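PDB 3C7L: regulator of G-protein signaling 16 from Mus musculus, which speeds GTP hydrolysis by G protein alpha subunits through its RGS domain, driving them into the inactive GDP-bound form and so damping receptor signalling. Local coordinates for residues S68-I73 and S106-A111; N47-L52 and D75-S80; A53-K58 and V110-T115; E20-L25 and T117-D122. All coordinates share one frame; numbering follows the deposited sequence.

How the contacts relate
All four contacts lie within the all-helical RGS domain, and none is made by strands. Contacts 1, 2 and 3 cluster with centres about 7 to 9 Å apart and tie together three helices: 45-57, 63-78 and 109-128, each of which serves two of the three. Contact 4, about 21 Å from contact 1 between centres and across the middle of the chain from it, fastens the short helix 22-25 to a later part of helix 109-128. Along the chain, contact 4 encloses the other three. Helix 109-128 therefore links the cluster of contacts 1 to 3 with the part of the GTPase-activating domain where the short helix 22-25 packs.

Contact 1: residues S68-I73 and S106-A111; sequences SRAHHI and SCFDVA
The Phe108 ring makes all the contacts between residues 68-73 of helix 63-78 and the turn and helix start at 106-111, and they are mainly apolar. Ile73 supplies the larger part: its CG2 lies over one face of the ring, 3.8 Å from the ring centroid and 22° off the normal, a CH-pi contact. The methyl sits nearer the rim than the centre, with Phe108 CZ 3.5 Å from Ile73 CG2. The gamma methyl reaches the ring because it is anti to the Ile73 backbone N, while CG1 takes the place beside that nitrogen. Ala70 adds a looser methyl contact, its CB standing 4.2 Å from Phe108 CE2.

A polar atom meets the ring differently. Ala70 O comes to the edge, near the ring plane, 3.4 Å from Phe108 CZ, where the rim carbons carry their hydrogens. The opposite face belongs to the ring's own segment: Cys107 SG rests above its centre, so the ring is held between a methyl and a sulfur.

The backbone delivers the ring through a type I beta turn from Ser106 to Asp109, closed by the bond from Asp109 N to Ser106 O at 3.0 Å. Phe57 of helix 45-57 meets Phe108 edge-to-face and Thr96 of helix 90-101 also touches it, so with helix 63-78 three helices of the RGS bundle surround the ring. With no hydrogen bond between the two segments, the association depends on shape and burial of apolar surface, and the aromatic edge probably presents a weakly positive C-H to the Ala70 carbonyl.

Contact 2: residues N47-L52 and D75-S80; sequences NLEFWL and DEYIRS
Tyr77 and Phe50 form the centre of the packing between residues 75-80 and 47-52, their CA atoms 6.5 Å apart. Ahead of them in the second segment, Glu76 lays its CG over the centre of one face of the Tyr77 ring, while its carboxylate makes a long, weak ion pair with Lys84. On the opposite face of the Tyr77 ring lies the backbone of helix 45-57: Phe50 CA stands 4.0 Å from the ring centroid and only 12° off the normal. Tyr77 thus presses a flat face against the helix itself, directed there by a CG beside its own backbone N (chi1 -53°). The Phe50 and Tyr77 rings meet obliquely, planes at 44°, and the side chains run past one another in opposite directions, bringing Phe50 CD1 to 3.7 Å from Tyr77 CB. At the far end of the tyrosine, OH comes within 3.7 Å of Glu49 CB; the Glu49 carboxylate is engaged by His36 of helix 29-40.

This is an interhelical contact in the core of the RGS bundle, where helix 63-78 ends in a wider pi-type turn over residues 75-78. Next along the segment, Ile78 extends its CD1 to 3.7 Å from Phe50 CZ. Ile73, five residues back on the same helix, and Thr115 of helix 109-128 also touch Phe50.

Contact 3: residues A53-K58 and V110-T115; sequences ACEEFK and VAQGKT
The backbones approach most nearly at Cys54 and Gln112, whose CA atoms are 7.1 Å apart, where helix 45-57 packs on helix 109-128. The bonds from Phe57 N to Ala53 O and from Lys114 N to Val110 O belong to the regular helical ladders on the two sides. This is a helix-helix contact of the all-helical RGS domain, partly buried, with a polar link on its solvent-facing side, where Glu55 is exposed.

Gln112 carries the contact. Its CG is anti to the backbone N (chi1 174°) and the chain stays extended beyond it, which carries the amide across to the other helix. There the amide lies against Cys54, whose CB is 3.5 Å from Gln112 OE1, while the cysteine sulfur reaches back to 4.0 Å from Gln112 CB. The same amide donates through NE2 to Glu55 OE1 at 3.0 Å, with an N-H...O angle of 157°. The acceptor lies near the amide plane, but the carboxylate is met on its anti side and 31° out of its own plane. Glu55 bends at chi2 to present this oxygen, and its side chain crosses that of Gln112 at about a right angle. Shortening Gln112 to an alanine would probably leave Glu55 OE1 without this donor and open a gap beside Cys54.

Trp51 also touches Gln112, and Lys58 forms a salt bridge with Asp109, just before the second segment. Within the second segment, Thr115 OG1 donates to Ala111 O at 2.9 Å, from the opposite face of that carbonyl's plane to Thr115 N.

Contact 4: residues E20-L25 and T117-D122; sequences ESFDLL and TLMEKD
Phe22 reaches from the short helix 22-25 to helix 109-128 and rests against Met119 and Glu120. Its CZ is 3.7 Å from Met119 CB, the two side chains crossing at about a right angle. The methionine sulfur lies at the ring's edge, SD 5.5 Å from the Phe22 ring centroid, in a Met-aromatic contact. Glu120 runs its aliphatic part obliquely by the same ring, with CB 3.9 Å from Phe22 CD2, and ends with OE2 3.5 Å from Phe22 CB. The ring arrives there because CG is anti to the Phe22 backbone N (chi1 -171°). A serine in its place would probably leave Met119 CB and the Glu120 methylenes without their aromatic partner and open a gap between the helices.

A water bridges the segments in the next layer, accepting from Phe22 N at 2.8 Å and donating to Glu120 OE2 at 2.7 Å. Ser21 sits at the N-cap of helix 22-25, with a weak capping bond from Asp23 N to its OG. Arg116, one turn before Glu120, pairs with both Glu120 and Asp23, while Tyr124 of helix 109-128 meets the phenylalanine ring. Apolar packing thus joins the N-terminal part of the RGS domain to its long helix, while the shared arginine probably offsets repulsion between the two carboxylates and the water gives a helix-start N-H an acceptor.

Contact 1: residues S68-I73 and S106-A111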
loop_
_atom_site.group_PDB
_atom_site.type_symbol
_atom_site.label_atom_id
_atom_site.label_comp_id
_atom_site.label_asym_id
_atom_site.label_seq_id
_atom_site.Cartn_x
_atom_site.Cartn_y
_atom_site.Cartn_z
ATOM N N SER A 68 9.897 -7.481 14.325
ATOM C CA SER A 68 9.610 -8.624 13.467
ATOM C C SER A 68 8.778 -8.250 12.238
ATOM O O SER A 68 9.147 -8.573 11.110
ATOM C CB SER A 68 8.885 -9.709 14.271
ATOM O OG SER A 68 8.505 -10.791 13.440
ATOM N N ARG A 69 7.654 -7.578 12.460
ATOM C CA ARG A 69 6.785 -7.174 11.359
ATOM C C ARG A 69 7.505 -6.225 10.389
ATOM O O ARG A 69 7.379 -6.359 9.171
ATOM C CB ARG A 69 5.521 -6.508 11.915
ATOM C CG ARG A 69 4.609 -5.898 10.862
ATOM C CD ARG A 69 3.898 -6.930 10.004
ATOM N NE ARG A 69 2.791 -7.561 10.712
ATOM C CZ ARG A 69 2.894 -8.685 11.408
ATOM N NH1 ARG A 69 4.062 -9.310 11.482
ATOM N NH2 ARG A 69 1.834 -9.176 12.040
ATOM N N ALA A 70 8.265 -5.276 10.928
ATOM C CA ALA A 70 8.994 -4.319 10.099
ATOM C C ALA A 70 9.951 -5.031 9.141
ATOM O O ALA A 70 10.083 -4.645 7.975
ATOM C CB ALA A 70 9.767 -3.350 10.977
ATOM N N HIS A 71 10.615 -6.069 9.646
ATOM C CA HIS A 71 11.557 -6.846 8.847
ATOM C C HIS A 71 10.848 -7.645 7.762
ATOM O O HIS A 71 11.364 -7.785 6.657
ATOM C CB HIS A 71 12.362 -7.785 9.750
ATOM C CG HIS A 71 13.448 -7.094 10.512
ATOM N ND1 HIS A 71 13.842 -7.487 11.774
ATOM C CD2 HIS A 71 14.230 -6.038 10.185
ATOM C CE1 HIS A 71 14.818 -6.700 12.192
ATOM N NE2 HIS A 71 15.072 -5.812 11.248
ATOM N N HIS A 72 9.669 -8.174 8.078
ATOM C CA HIS A 72 8.901 -8.937 7.100
ATOM C C HIS A 72 8.388 -8.003 6.006
ATOM O O HIS A 72 8.438 -8.335 4.826
ATOM C CB HIS A 72 7.720 -9.652 7.766
ATOM C CG HIS A 72 6.714 -10.187 6.791
ATOM N ND1 HIS A 72 7.000 -11.204 5.905
ATOM C CD2 HIS A 72 5.435 -9.819 6.537
ATOM C CE1 HIS A 72 5.943 -11.438 5.147
ATOM N NE2 HIS A 72 4.980 -10.610 5.510
ATOM N N ILE A 73 7.894 -6.831 6.401
ATOM C CA ILE A 73 7.385 -5.860 5.435
ATOM C C ILE A 73 8.510 -5.388 4.512
ATOM O O ILE A 73 8.332 -5.287 3.296
ATOM C CB ILE A 73 6.747 -4.647 6.159
ATOM C CG1 ILE A 73 5.425 -5.080 6.802
ATOM C CG2 ILE A 73 6.533 -3.489 5.180
ATOM C CD1 ILE A 73 4.731 -3.987 7.613
ATOM N N SER A 106 7.665 5.629 12.040
ATOM C CA SER A 106 7.284 6.193 10.750
ATOM C C SER A 106 8.219 5.638 9.680
ATOM O O SER A 106 8.358 6.201 8.600
ATOM C CB SER A 106 7.368 7.722 10.795
ATOM O OG SER A 106 8.696 8.157 11.022
ATOM N N CYS A 107 8.844 4.512 10.012
ATOM C CA CYS A 107 9.791 3.818 9.151
ATOM C C CYS A 107 9.388 3.741 7.677
ATOM O O CYS A 107 10.191 4.024 6.784
ATOM C CB CYS A 107 10.005 2.401 9.697
ATOM S SG CYS A 107 11.108 1.394 8.723
ATOM N N PHE A 108 8.139 3.368 7.431
ATOM C CA PHE A 108 7.634 3.211 6.070
ATOM C C PHE A 108 6.849 4.389 5.484
ATOM O O PHE A 108 6.340 4.291 4.367
ATOM C CB PHE A 108 6.754 1.961 6.010
ATOM C CG PHE A 108 7.454 0.702 6.436
ATOM C CD1 PHE A 108 8.447 0.142 5.644
ATOM C CD2 PHE A 108 7.109 0.067 7.627
ATOM C CE1 PHE A 108 9.082 -1.032 6.029
ATOM C CE2 PHE A 108 7.738 -1.107 8.020
ATOM C CZ PHE A 108 8.727 -1.659 7.220
ATOM N N ASP A 109 6.747 5.492 6.218
ATOM C CA ASP A 109 5.992 6.658 5.749
ATOM C C ASP A 109 6.261 7.128 4.320
ATOM O O ASP A 109 5.327 7.283 3.527
ATOM C CB ASP A 109 6.194 7.834 6.707
ATOM C CG ASP A 109 5.316 7.739 7.935
ATOM O OD1 ASP A 109 4.957 6.607 8.332
ATOM O OD2 ASP A 109 4.997 8.799 8.514
ATOM N N VAL A 110 7.522 7.358 3.978
ATOM C CA VAL A 110 7.828 7.831 2.637
ATOM C C VAL A 110 7.463 6.787 1.584
ATOM O O VAL A 110 6.873 7.120 0.558
ATOM C CB VAL A 110 9.315 8.225 2.512
ATOM C CG1 VAL A 110 9.593 8.777 1.129
ATOM C CG2 VAL A 110 9.653 9.278 3.559
ATOM N N ALA A 111 7.798 5.526 1.846
ATOM C CA ALA A 111 7.482 4.447 0.912
ATOM C C ALA A 111 5.973 4.313 0.720
ATOM O O ALA A 111 5.502 4.179 -0.407
ATOM C CB ALA A 111 8.055 3.125 1.416
#

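Contact 2: residues N47-L52 and D75-S80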
loop_
_atom_site.group_PDB
_atom_site.type_symbol
_atom_site.label_atom_id
_atom_site.label_comp_id
_atom_site.label_asym_id
_atom_site.label_seq_id
_atom_site.Cartn_x
_atom_site.Cartn_y
_atom_site.Cartn_z
ATOM N N ASN A 47 1.007 -2.874 -4.618
ATOM C CA ASN A 47 0.934 -1.507 -4.096
ATOM C C ASN A 47 -0.120 -1.424 -2.998
ATOM O O ASN A 47 0.098 -0.807 -1.947
ATOM C CB ASN A 47 0.589 -0.509 -5.209
ATOM C CG ASN A 47 1.704 -0.365 -6.226
ATOM O OD1 ASN A 47 2.884 -0.504 -5.890
ATOM N ND2 ASN A 47 1.340 -0.066 -7.472
ATOM N N LEU A 48 -1.270 -2.043 -3.251
ATOM C CA LEU A 48 -2.363 -2.042 -2.289
ATOM C C LEU A 48 -2.057 -2.934 -1.084
ATOM O O LEU A 48 -2.374 -2.582 0.047
ATOM C CB LEU A 48 -3.657 -2.514 -2.968
ATOM C CG LEU A 48 -4.883 -2.690 -2.066
ATOM C CD1 LEU A 48 -5.220 -1.374 -1.372
ATOM C CD2 LEU A 48 -6.054 -3.170 -2.901
ATOM N N GLU A 49 -1.445 -4.091 -1.328
ATOM C CA GLU A 49 -1.112 -5.011 -0.245
ATOM C C GLU A 49 -0.109 -4.369 0.704
ATOM O O GLU A 49 -0.204 -4.516 1.923
ATOM C CB GLU A 49 -0.554 -6.319 -0.824
ATOM C CG GLU A 49 -1.607 -7.072 -1.627
ATOM C CD GLU A 49 -1.080 -8.299 -2.348
ATOM O OE1 GLU A 49 0.155 -8.508 -2.394
ATOM O OE2 GLU A 49 -1.921 -9.050 -2.882
ATOM N N PHE A 50 0.845 -3.641 0.137
ATOM C CA PHE A 50 1.859 -2.960 0.929
ATOM C C PHE A 50 1.228 -1.858 1.776
ATOM O O PHE A 50 1.533 -1.732 2.962
ATOM C CB PHE A 50 2.929 -2.363 0.009
ATOM C CG PHE A 50 3.880 -1.432 0.706
ATOM C CD1 PHE A 50 4.633 -1.867 1.791
ATOM C CD2 PHE A 50 4.021 -0.117 0.279
ATOM C CE1 PHE A 50 5.514 -1.004 2.440
ATOM C CE2 PHE A 50 4.892 0.748 0.916
ATOM C CZ PHE A 50 5.643 0.306 2.001
ATOM N N TRP A 51 0.351 -1.063 1.166
ATOM C CA TRP A 51 -0.308 0.027 1.882
ATOM C C TRP A 51 -1.067 -0.529 3.084
ATOM O O TRP A 51 -0.922 -0.037 4.198
ATOM C CB TRP A 51 -1.274 0.772 0.952
ATOM C CG TRP A 51 -1.816 2.058 1.528
ATOM C CD1 TRP A 51 -1.279 3.304 1.398
ATOM C CD2 TRP A 51 -2.990 2.210 2.338
ATOM N NE1 TRP A 51 -2.044 4.226 2.074
ATOM C CE2 TRP A 51 -3.099 3.580 2.662
ATOM C CE3 TRP A 51 -3.959 1.318 2.825
ATOM C CZ2 TRP A 51 -4.142 4.084 3.450
ATOM C CZ3 TRP A 51 -4.998 1.821 3.608
ATOM C CH2 TRP A 51 -5.078 3.191 3.911
ATOM N N LEU A 52 -1.868 -1.562 2.859
ATOM C CA LEU A 52 -2.638 -2.181 3.936
ATOM C C LEU A 52 -1.730 -2.777 5.019
ATOM O O LEU A 52 -2.074 -2.761 6.201
ATOM C CB LEU A 52 -3.546 -3.278 3.378
ATOM C CG LEU A 52 -4.666 -2.862 2.421
ATOM C CD1 LEU A 52 -5.201 -4.095 1.727
ATOM C CD2 LEU A 52 -5.780 -2.156 3.178
ATOM N N ASP A 75 11.385 -6.994 3.815
ATOM C CA ASP A 75 11.819 -8.112 2.978
ATOM C C ASP A 75 10.801 -8.501 1.920
ATOM O O ASP A 75 11.164 -8.973 0.847
ATOM C CB ASP A 75 12.123 -9.347 3.832
ATOM C CG ASP A 75 13.350 -9.167 4.705
ATOM O OD1 ASP A 75 14.137 -8.229 4.449
ATOM O OD2 ASP A 75 13.529 -9.980 5.640
ATOM N N GLU A 76 9.527 -8.311 2.222
ATOM C CA GLU A 76 8.495 -8.678 1.269
ATOM C C GLU A 76 8.182 -7.616 0.220
ATOM O O GLU A 76 7.951 -7.949 -0.940
ATOM C CB GLU A 76 7.204 -9.064 2.006
ATOM C CG GLU A 76 6.022 -9.266 1.078
ATOM C CD GLU A 76 4.909 -10.085 1.697
ATOM O OE1 GLU A 76 4.516 -9.805 2.850
ATOM O OE2 GLU A 76 4.418 -11.010 1.015
ATOM N N TYR A 77 8.190 -6.345 0.617
ATOM C CA TYR A 77 7.844 -5.266 -0.308
ATOM C C TYR A 77 8.890 -4.210 -0.660
ATOM O O TYR A 77 8.799 -3.596 -1.723
ATOM C CB TYR A 77 6.620 -4.502 0.212
ATOM C CG TYR A 77 5.412 -5.344 0.549
ATOM C CD1 TYR A 77 5.183 -5.773 1.852
ATOM C CD2 TYR A 77 4.477 -5.677 -0.431
ATOM C CE1 TYR A 77 4.048 -6.507 2.179
ATOM C CE2 TYR A 77 3.336 -6.415 -0.118
ATOM C CZ TYR A 77 3.128 -6.822 1.191
ATOM O OH TYR A 77 1.997 -7.530 1.516
ATOM N N ILE A 78 9.869 -3.980 0.210
ATOM C CA ILE A 78 10.834 -2.914 -0.041
ATOM C C ILE A 78 12.197 -3.237 -0.655
ATOM O O ILE A 78 12.600 -2.590 -1.624
ATOM C CB ILE A 78 11.089 -2.101 1.255
ATOM C CG1 ILE A 78 9.764 -1.589 1.824
ATOM C CG2 ILE A 78 12.018 -0.918 0.960
ATOM C CD1 ILE A 78 9.068 -0.539 0.960
ATOM N N ARG A 79 12.912 -4.213 -0.102
ATOM C CA ARG A 79 14.244 -4.527 -0.620
ATOM C C ARG A 79 14.278 -4.970 -2.077
ATOM O O ARG A 79 13.326 -5.550 -2.596
ATOM C CB ARG A 79 14.938 -5.586 0.253
ATOM C CG ARG A 79 14.314 -6.973 0.231
ATOM C CD ARG A 79 15.151 -7.951 1.056
ATOM N NE ARG A 79 14.495 -9.250 1.202
ATOM C CZ ARG A 79 15.003 -10.280 1.877
ATOM N NH1 ARG A 79 16.184 -10.167 2.471
ATOM N NH2 ARG A 79 14.325 -11.418 1.968
ATOM N N SER A 80 15.394 -4.677 -2.735
ATOM C CA SER A 80 15.586 -5.046 -4.120
ATOM C C SER A 80 15.343 -6.539 -4.322
ATOM O O SER A 80 15.806 -7.374 -3.539
ATOM C CB SER A 80 17.009 -4.693 -4.557
ATOM O OG SER A 80 17.272 -5.167 -5.864
#

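Contact 3: residues A53-K58 and V110-T115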
loop_
_atom_site.group_PDB
_atom_site.type_symbol
_atom_site.label_atom_id
_atom_site.label_comp_id
_atom_site.label_asym_id
_atom_site.label_seq_id
_atom_site.Cartn_x
_atom_site.Cartn_y
_atom_site.Cartn_z
ATOM N N ALA A 53 -0.578 -3.301 4.616
ATOM C CA ALA A 53 0.357 -3.890 5.572
ATOM C C ALA A 53 0.944 -2.810 6.471
ATOM O O ALA A 53 1.221 -3.056 7.646
ATOM C CB ALA A 53 1.472 -4.624 4.835
ATOM N N CYS A 54 1.130 -1.614 5.916
ATOM C CA CYS A 54 1.667 -0.490 6.674
ATOM C C CYS A 54 0.652 -0.028 7.714
ATOM O O CYS A 54 1.018 0.360 8.820
ATOM C CB CYS A 54 1.996 0.683 5.748
ATOM S SG CYS A 54 3.435 0.431 4.687
ATOM N N GLU A 55 -0.626 -0.066 7.343
ATOM C CA GLU A 55 -1.706 0.337 8.234
ATOM C C GLU A 55 -1.819 -0.561 9.460
ATOM O O GLU A 55 -2.075 -0.083 10.565
ATOM C CB GLU A 55 -3.036 0.339 7.482
ATOM C CG GLU A 55 -3.185 1.473 6.497
ATOM C CD GLU A 55 -3.039 2.834 7.146
ATOM O OE1 GLU A 55 -1.936 3.411 7.088
ATOM O OE2 GLU A 55 -4.023 3.318 7.736
ATOM N N GLU A 56 -1.642 -1.862 9.275
ATOM C CA GLU A 56 -1.731 -2.761 10.412
ATOM C C GLU A 56 -0.452 -2.666 11.258
ATOM O O GLU A 56 -0.492 -2.826 12.479
ATOM C CB GLU A 56 -1.979 -4.202 9.945
ATOM C CG GLU A 56 -0.871 -4.806 9.109
ATOM C CD GLU A 56 -1.075 -6.295 8.848
ATOM O OE1 GLU A 56 -1.414 -7.020 9.809
ATOM O OE2 GLU A 56 -0.887 -6.738 7.690
ATOM N N PHE A 57 0.673 -2.380 10.610
ATOM C CA PHE A 57 1.957 -2.251 11.300
ATOM C C PHE A 57 1.952 -1.156 12.365
ATOM O O PHE A 57 2.490 -1.337 13.456
ATOM C CB PHE A 57 3.068 -1.955 10.286
ATOM C CG PHE A 57 4.396 -1.598 10.912
ATOM C CD1 PHE A 57 5.163 -2.565 11.555
ATOM C CD2 PHE A 57 4.877 -0.292 10.855
ATOM C CE1 PHE A 57 6.390 -2.239 12.132
ATOM C CE2 PHE A 57 6.106 0.046 11.430
ATOM C CZ PHE A 57 6.863 -0.930 12.069
ATOM N N LYS A 58 1.350 -0.017 12.050
ATOM C CA LYS A 58 1.323 1.090 12.994
ATOM C C LYS A 58 0.442 0.881 14.222
ATOM O O LYS A 58 0.465 1.687 15.152
ATOM C CB LYS A 58 0.939 2.380 12.278
ATOM C CG LYS A 58 2.071 2.933 11.429
ATOM C CD LYS A 58 1.820 4.376 11.041
ATOM C CE LYS A 58 3.004 4.963 10.288
ATOM N NZ LYS A 58 2.759 6.378 9.881
ATOM N N VAL A 110 7.522 7.358 3.978
ATOM C CA VAL A 110 7.828 7.831 2.637
ATOM C C VAL A 110 7.463 6.787 1.584
ATOM O O VAL A 110 6.873 7.120 0.558
ATOM C CB VAL A 110 9.315 8.225 2.512
ATOM C CG1 VAL A 110 9.593 8.777 1.129
ATOM C CG2 VAL A 110 9.653 9.278 3.559
ATOM N N ALA A 111 7.798 5.526 1.846
ATOM C CA ALA A 111 7.482 4.447 0.912
ATOM C C ALA A 111 5.973 4.313 0.720
ATOM O O ALA A 111 5.502 4.179 -0.407
ATOM C CB ALA A 111 8.055 3.125 1.416
ATOM N N GLN A 112 5.221 4.350 1.818
ATOM C CA GLN A 112 3.767 4.219 1.747
ATOM C C GLN A 112 3.154 5.368 0.951
ATOM O O GLN A 112 2.231 5.163 0.159
ATOM C CB GLN A 112 3.166 4.159 3.163
ATOM C CG GLN A 112 1.633 4.156 3.193
ATOM C CD GLN A 112 1.063 3.892 4.581
ATOM O OE1 GLN A 112 1.702 4.177 5.593
ATOM N NE2 GLN A 112 -0.154 3.355 4.630
ATOM N N GLY A 113 3.679 6.575 1.158
ATOM C CA GLY A 113 3.183 7.740 0.443
ATOM C C GLY A 113 3.469 7.682 -1.048
ATOM O O GLY A 113 2.631 8.083 -1.865
ATOM N N LYS A 114 4.653 7.201 -1.417
ATOM C CA LYS A 114 5.007 7.090 -2.828
ATOM C C LYS A 114 4.114 6.032 -3.469
ATOM O O LYS A 114 3.608 6.216 -4.578
ATOM C CB LYS A 114 6.472 6.673 -2.997
ATOM C CG LYS A 114 7.500 7.660 -2.484
ATOM C CD LYS A 114 7.467 8.973 -3.245
ATOM C CE LYS A 114 8.584 9.901 -2.784
ATOM N NZ LYS A 114 8.566 11.196 -3.521
ATOM N N THR A 115 3.923 4.919 -2.762
ATOM C CA THR A 115 3.092 3.830 -3.264
ATOM C C THR A 115 1.636 4.274 -3.355
ATOM O O THR A 115 0.918 3.894 -4.285
ATOM C CB THR A 115 3.218 2.584 -2.366
ATOM O OG1 THR A 115 4.591 2.169 -2.337
ATOM C CG2 THR A 115 2.370 1.437 -2.913
#

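Contact 4: residues E20-L25 and T117-D122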
loop_
_atom_site.group_PDB
_atom_site.type_symbol
_atom_site.label_atom_id
_atom_site.label_comp_id
_atom_site.label_asym_id
_atom_site.label_seq_id
_atom_site.Cartn_x
_atom_site.Cartn_y
_atom_site.Cartn_z
ATOM N N GLU A 20 -15.184 9.926 -3.613
ATOM C CA GLU A 20 -15.014 11.192 -2.905
ATOM C C GLU A 20 -13.646 11.199 -2.223
ATOM O O GLU A 20 -13.046 12.256 -2.024
ATOM C CB GLU A 20 -16.082 11.381 -1.827
ATOM C CG GLU A 20 -17.492 11.602 -2.320
ATOM C CD GLU A 20 -18.442 11.893 -1.171
ATOM O OE1 GLU A 20 -18.328 11.216 -0.129
ATOM O OE2 GLU A 20 -19.306 12.786 -1.309
ATOM N N SER A 21 -13.164 10.012 -1.861
ATOM C CA SER A 21 -11.881 9.884 -1.176
ATOM C C SER A 21 -11.251 8.509 -1.319
ATOM O O SER A 21 -11.897 7.495 -1.068
ATOM C CB SER A 21 -12.061 10.183 0.313
ATOM O OG SER A 21 -10.899 9.828 1.041
ATOM N N PHE A 22 -9.980 8.477 -1.701
ATOM C CA PHE A 22 -9.267 7.215 -1.843
ATOM C C PHE A 22 -9.229 6.506 -0.481
ATOM O O PHE A 22 -9.238 5.274 -0.398
ATOM C CB PHE A 22 -7.851 7.486 -2.368
ATOM C CG PHE A 22 -7.087 6.245 -2.747
ATOM C CD1 PHE A 22 -7.730 5.169 -3.355
ATOM C CD2 PHE A 22 -5.719 6.161 -2.520
ATOM C CE1 PHE A 22 -7.020 4.026 -3.729
ATOM C CE2 PHE A 22 -5.000 5.022 -2.890
ATOM C CZ PHE A 22 -5.651 3.953 -3.495
ATOM N N ASP A 23 -9.212 7.292 0.590
ATOM C CA ASP A 23 -9.191 6.736 1.937
ATOM C C ASP A 23 -10.486 5.991 2.263
ATOM O O ASP A 23 -10.466 4.993 2.988
ATOM C CB ASP A 23 -8.941 7.849 2.955
ATOM C CG ASP A 23 -7.564 8.465 2.804
ATOM O OD1 ASP A 23 -6.573 7.802 3.170
ATOM O OD2 ASP A 23 -7.468 9.602 2.298
ATOM N N LEU A 24 -11.608 6.468 1.732
ATOM C CA LEU A 24 -12.883 5.804 1.976
ATOM C C LEU A 24 -12.928 4.493 1.192
ATOM O O LEU A 24 -13.457 3.493 1.669
ATOM C CB LEU A 24 -14.057 6.705 1.577
ATOM C CG LEU A 24 -14.303 7.927 2.468
ATOM C CD1 LEU A 24 -15.607 8.608 2.052
ATOM C CD2 LEU A 24 -14.366 7.502 3.919
ATOM N N LEU A 25 -12.378 4.498 -0.019
ATOM C CA LEU A 25 -12.343 3.281 -0.818
ATOM C C LEU A 25 -11.530 2.210 -0.080
ATOM O O LEU A 25 -11.942 1.053 0.010
ATOM C CB LEU A 25 -11.703 3.549 -2.184
ATOM C CG LEU A 25 -11.445 2.327 -3.077
ATOM C CD1 LEU A 25 -12.758 1.648 -3.427
ATOM C CD2 LEU A 25 -10.730 2.762 -4.349
ATOM N N THR A 117 0.589 7.290 -4.010
ATOM C CA THR A 117 0.491 8.133 -5.194
ATOM C C THR A 117 0.509 7.298 -6.469
ATOM O O THR A 117 -0.134 7.647 -7.459
ATOM C CB THR A 117 1.631 9.167 -5.228
ATOM O OG1 THR A 117 1.513 10.029 -4.092
ATOM C CG2 THR A 117 1.561 10.011 -6.497
ATOM N N LEU A 118 1.243 6.190 -6.435
ATOM C CA LEU A 118 1.324 5.292 -7.581
ATOM C C LEU A 118 -0.108 4.847 -7.915
ATOM O O LEU A 118 -0.467 4.679 -9.079
ATOM C CB LEU A 118 2.189 4.081 -7.218
ATOM C CG LEU A 118 3.218 3.513 -8.203
ATOM C CD1 LEU A 118 4.096 4.615 -8.782
ATOM C CD2 LEU A 118 4.072 2.492 -7.461
ATOM N N MET A 119 -0.926 4.666 -6.883
ATOM C CA MET A 119 -2.316 4.255 -7.078
ATOM C C MET A 119 -3.255 5.448 -7.281
ATOM O O MET A 119 -3.947 5.551 -8.295
ATOM C CB MET A 119 -2.815 3.439 -5.870
ATOM C CG MET A 119 -2.104 2.108 -5.646
ATOM S SD MET A 119 -2.759 1.162 -4.229
ATOM C CE MET A 119 -1.862 1.893 -2.885
ATOM N N GLU A 120 -3.266 6.346 -6.302
ATOM C CA GLU A 120 -4.139 7.515 -6.308
ATOM C C GLU A 120 -4.091 8.374 -7.566
ATOM O O GLU A 120 -5.111 8.916 -7.982
ATOM C CB GLU A 120 -3.843 8.377 -5.072
ATOM C CG GLU A 120 -4.903 9.411 -4.738
ATOM C CD GLU A 120 -4.737 9.974 -3.333
ATOM O OE1 GLU A 120 -3.581 10.176 -2.909
ATOM O OE2 GLU A 120 -5.758 10.227 -2.655
ATOM N N LYS A 121 -2.925 8.489 -8.189
ATOM C CA LYS A 121 -2.821 9.319 -9.380
ATOM C C LYS A 121 -2.834 8.569 -10.707
ATOM O O LYS A 121 -2.621 9.174 -11.757
ATOM C CB LYS A 121 -1.564 10.192 -9.300
ATOM C CG LYS A 121 -1.579 11.207 -8.170
ATOM C CD LYS A 121 -2.788 12.137 -8.262
ATOM C CE LYS A 121 -2.757 13.192 -7.168
ATOM N NZ LYS A 121 -3.944 14.093 -7.232
ATOM N N ASP A 122 -3.087 7.264 -10.674
ATOM C CA ASP A 122 -3.109 6.486 -11.909
ATOM C C ASP A 122 -4.144 5.359 -11.957
ATOM O O ASP A 122 -5.169 5.473 -12.641
ATOM C CB ASP A 122 -1.724 5.903 -12.181
ATOM C CG ASP A 122 -1.718 4.956 -13.360
ATOM O OD1 ASP A 122 -2.350 5.284 -14.384
ATOM O OD2 ASP A 122 -1.078 3.886 -13.267
HETATM O O HOH W 1 -8.472 10.571 -2.892
#